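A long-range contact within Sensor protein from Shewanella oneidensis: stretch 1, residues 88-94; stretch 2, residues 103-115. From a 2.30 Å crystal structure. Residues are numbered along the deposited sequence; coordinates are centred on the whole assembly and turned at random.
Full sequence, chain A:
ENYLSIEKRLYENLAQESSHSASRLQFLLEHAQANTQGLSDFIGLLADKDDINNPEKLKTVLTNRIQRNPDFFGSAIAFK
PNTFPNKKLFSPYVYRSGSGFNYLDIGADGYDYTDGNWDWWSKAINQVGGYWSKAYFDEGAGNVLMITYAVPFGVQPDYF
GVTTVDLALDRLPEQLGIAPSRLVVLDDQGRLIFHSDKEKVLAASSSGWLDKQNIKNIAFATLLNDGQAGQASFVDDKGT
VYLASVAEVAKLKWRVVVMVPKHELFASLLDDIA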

# COMPACT_ATOMS: atom_id res chain seq x y z
N LYS A 88 -0.10 -29.33 1.10
CA LYS A 88 1.02 -28.68 0.50
C LYS A 88 1.01 -27.18 0.87
O LYS A 88 1.97 -26.68 1.51
N LEU A 89 -0.08 -26.51 0.48
CA LEU A 89 -0.25 -25.07 0.58
C LEU A 89 -1.25 -24.85 1.67
O LEU A 89 -2.24 -25.59 1.77
N PHE A 90 -1.00 -23.88 2.54
CA PHE A 90 -1.99 -23.60 3.56
C PHE A 90 -1.87 -22.13 3.89
O PHE A 90 -0.85 -21.68 4.33
N SER A 91 -2.95 -21.38 3.70
CA SER A 91 -2.89 -19.96 3.94
C SER A 91 -4.23 -19.34 4.28
O SER A 91 -4.81 -18.57 3.51
N PRO A 92 -4.70 -19.62 5.50
CA PRO A 92 -5.89 -18.90 6.00
C PRO A 92 -5.79 -17.39 5.77
O PRO A 92 -4.73 -16.80 5.98
N TYR A 93 -6.90 -16.75 5.42
CA TYR A 93 -6.90 -15.34 5.08
C TYR A 93 -8.29 -14.78 5.33
O TYR A 93 -9.27 -15.40 4.95
N VAL A 94 -8.39 -13.67 6.05
CA VAL A 94 -9.68 -13.00 6.25
C VAL A 94 -9.64 -11.57 5.67
O VAL A 94 -8.62 -10.88 5.77
N TYR A 103 -13.70 -15.42 4.57
CA TYR A 103 -12.57 -16.21 4.87
C TYR A 103 -12.27 -17.20 3.70
O TYR A 103 -13.21 -17.74 3.06
N LEU A 104 -10.99 -17.42 3.38
CA LEU A 104 -10.66 -18.57 2.55
C LEU A 104 -9.26 -18.99 2.89
O LEU A 104 -8.44 -18.17 3.33
N ASP A 105 -9.02 -20.27 2.71
CA ASP A 105 -7.70 -20.77 2.67
C ASP A 105 -7.15 -20.50 1.26
O ASP A 105 -7.53 -21.19 0.28
N ILE A 106 -6.26 -19.50 1.13
CA ILE A 106 -5.77 -19.15 -0.20
C ILE A 106 -5.09 -20.37 -0.88
O ILE A 106 -5.13 -20.54 -2.06
N GLY A 107 -4.48 -21.26 -0.10
CA GLY A 107 -3.70 -22.32 -0.71
C GLY A 107 -4.62 -23.45 -1.22
O GLY A 107 -4.17 -24.31 -1.94
N ALA A 108 -5.91 -23.44 -0.86
CA ALA A 108 -6.87 -24.47 -1.29
C ALA A 108 -7.79 -23.86 -2.33
O ALA A 108 -8.10 -24.51 -3.36
N ASP A 109 -8.24 -22.64 -2.10
CA ASP A 109 -9.30 -22.08 -2.91
C ASP A 109 -8.96 -20.76 -3.54
O ASP A 109 -9.87 -20.13 -4.11
N GLY A 110 -7.70 -20.32 -3.42
CA GLY A 110 -7.40 -18.99 -3.89
C GLY A 110 -6.34 -19.02 -4.98
O GLY A 110 -6.61 -18.67 -6.15
N TYR A 111 -5.12 -19.37 -4.62
CA TYR A 111 -4.09 -19.44 -5.62
C TYR A 111 -2.84 -19.99 -5.01
O TYR A 111 -2.73 -20.12 -3.78
N ASP A 112 -1.93 -20.42 -5.87
CA ASP A 112 -0.68 -20.98 -5.39
C ASP A 112 0.23 -19.81 -5.08
O ASP A 112 0.90 -19.26 -5.99
N TYR A 113 0.23 -19.40 -3.81
CA TYR A 113 0.91 -18.18 -3.41
C TYR A 113 2.42 -18.31 -3.62
O TYR A 113 3.14 -17.31 -3.62
N THR A 114 2.91 -19.55 -3.80
CA THR A 114 4.35 -19.80 -3.95
C THR A 114 4.86 -19.88 -5.39
O THR A 114 6.02 -20.11 -5.56
N ASP A 115 4.03 -19.68 -6.41
CA ASP A 115 4.42 -19.98 -7.80
C ASP A 115 5.30 -18.89 -8.50
O ASP A 115 5.65 -19.02 -9.67

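The contact is zipped at one end by a short antiparallel strand pair and closed at the other by a leucine set against a turn. Leu 89 carries the most covered surface. Its CA-to-CB bond points toward the second stretch, and with chi1 m and chi2 t the branched end reaches the Asp 112 to Asp 115 turn: Leu 89 CD1 lies 3.3 Å from Asp 112 OD1, and Leu 89 CD2 lies 3.8 Å from Thr 114 CG2. That carboxylate is already engaged, since Asp 112 OD1 accepts from both N and OG1 of Thr 114. Gly 107 makes room at the base of the leucine; a CB there would fall 2.7 Å from Leu 89 CB.

Along the strands, side chains sort by face. Tyr 93 (chi1 t) shares one face with Leu 104 (chi1 p), whose CD2 meets the ring edge 3.8 Å from Tyr 93 CD2; Ile 106 (m, t) adds an off-centre CH-pi contact, its CD1 4.1 Å from the Tyr 93 ring centroid. On the other face the edge of the Tyr 103 ring (chi1 t) meets Pro 92 and Val 94, with Tyr 103 CE1 3.8 Å from Pro 92 CB and Tyr 103 CD1 3.8 Å from Val 94 CG2.

The CA-to-CB bond of Tyr 113 (chi1 p) also points toward the first stretch. Tyr 113 CE2 rests 3.9 Å from Leu 89 CB and 3.5 Å from Ser 91 CB, while Tyr 113 OH accepts from Phe 90 N at 2.9 Å.

Asp 105 (chi1 t) does double duty. Its OD1 receives Ser 91 N at 2.8 Å and caps the following helix by accepting from Gly 107 N at 3.0 Å. Its OD2 accepts from a water at 2.5 Å, which also donates to Leu 89 O at 2.6 Å. Ser 91 OG is buried without a partner.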

# COMPACT_ATOMS: atom_id res chain seq x y z
CB LYS A 88 1.02 -28.88 -1.00
CG LYS A 88 2.39 -28.66 -1.64
CD LYS A 88 2.46 -29.45 -2.95
CE LYS A 88 3.44 -28.86 -3.93
NZ LYS A 88 3.21 -27.44 -4.08
CB LEU A 89 -0.78 -24.47 -0.75
CG LEU A 89 0.16 -24.57 -1.99
CD1 LEU A 89 -0.45 -23.83 -3.14
CD2 LEU A 89 1.60 -24.04 -1.72
CB PHE A 90 -1.75 -24.51 4.79
CG PHE A 90 -2.72 -24.26 6.00
CD1 PHE A 90 -4.10 -24.23 5.84
CD2 PHE A 90 -2.21 -24.16 7.30
CE1 PHE A 90 -4.98 -24.03 6.91
CE2 PHE A 90 -3.07 -23.98 8.42
CZ PHE A 90 -4.46 -23.89 8.21
CB SER A 91 -2.14 -19.25 2.82
OG SER A 91 -2.31 -17.84 2.88
CB PRO A 92 -5.83 -19.18 7.50
CG PRO A 92 -5.10 -20.57 7.57
CD PRO A 92 -4.08 -20.51 6.51
CB TYR A 93 -6.58 -15.23 3.57
CG TYR A 93 -6.72 -13.86 2.99
CD1 TYR A 93 -5.86 -12.81 3.40
CD2 TYR A 93 -7.66 -13.59 1.99
CE1 TYR A 93 -5.98 -11.52 2.86
CE2 TYR A 93 -7.76 -12.32 1.44
CZ TYR A 93 -6.95 -11.30 1.88
OH TYR A 93 -7.07 -10.07 1.28
CB VAL A 94 -10.09 -12.96 7.77
CG1 VAL A 94 -11.34 -12.07 8.00
CG2 VAL A 94 -10.29 -14.37 8.34
CB TYR A 103 -12.80 -17.00 6.14
CG TYR A 103 -11.77 -18.12 6.26
CD1 TYR A 103 -10.51 -17.89 6.83
CD2 TYR A 103 -12.04 -19.41 5.78
CE1 TYR A 103 -9.53 -18.91 6.90
CE2 TYR A 103 -11.08 -20.45 5.91
CZ TYR A 103 -9.82 -20.16 6.48
OH TYR A 103 -8.87 -21.18 6.54
CB LEU A 104 -10.75 -18.29 1.03
CG LEU A 104 -9.75 -17.35 0.36
CD1 LEU A 104 -9.62 -17.62 -1.17
CD2 LEU A 104 -10.25 -15.97 0.63
CB ASP A 105 -7.68 -22.26 3.02
CG ASP A 105 -6.32 -22.83 2.93
OD1 ASP A 105 -5.37 -22.09 2.59
OD2 ASP A 105 -6.15 -24.03 3.17
CB ILE A 106 -4.82 -17.94 -0.08
CG1 ILE A 106 -5.59 -16.69 0.32
CG2 ILE A 106 -4.06 -17.64 -1.34
CD1 ILE A 106 -4.64 -15.43 0.38
CB ALA A 108 -7.71 -25.01 -0.05
CB ASP A 109 -10.59 -21.92 -2.09
CG ASP A 109 -11.00 -23.24 -1.41
OD1 ASP A 109 -10.75 -24.35 -1.96
OD2 ASP A 109 -11.51 -23.19 -0.30
CB TYR A 111 -3.85 -18.08 -6.31
CG TYR A 111 -3.59 -16.89 -5.38
CD1 TYR A 111 -2.39 -16.78 -4.63
CD2 TYR A 111 -4.52 -15.88 -5.25
CE1 TYR A 111 -2.14 -15.68 -3.79
CE2 TYR A 111 -4.26 -14.75 -4.44
CZ TYR A 111 -3.07 -14.67 -3.70
OH TYR A 111 -2.84 -13.54 -2.90
CB ASP A 112 -0.07 -21.87 -6.46
CG ASP A 112 1.25 -22.42 -6.05
OD1 ASP A 112 1.73 -22.17 -4.92
OD2 ASP A 112 1.83 -23.13 -6.86
CB TYR A 113 0.52 -17.76 -1.96
CG TYR A 113 0.63 -18.89 -0.97
CD1 TYR A 113 1.84 -19.14 -0.32
CD2 TYR A 113 -0.48 -19.69 -0.65
CE1 TYR A 113 1.97 -20.13 0.54
CE2 TYR A 113 -0.33 -20.72 0.23
CZ TYR A 113 0.88 -20.94 0.82
OH TYR A 113 1.07 -21.94 1.76
CB THR A 114 4.73 -21.17 -3.31
OG1 THR A 114 4.22 -22.25 -4.14
CG2 THR A 114 4.16 -21.29 -1.89
CB ASP A 115 3.18 -20.23 -8.67
CG ASP A 115 2.32 -18.97 -8.83
OD1 ASP A 115 2.62 -17.86 -8.28
OD2 ASP A 115 1.28 -19.08 -9.48
O HOH W 1 -4.75 -25.88 2.38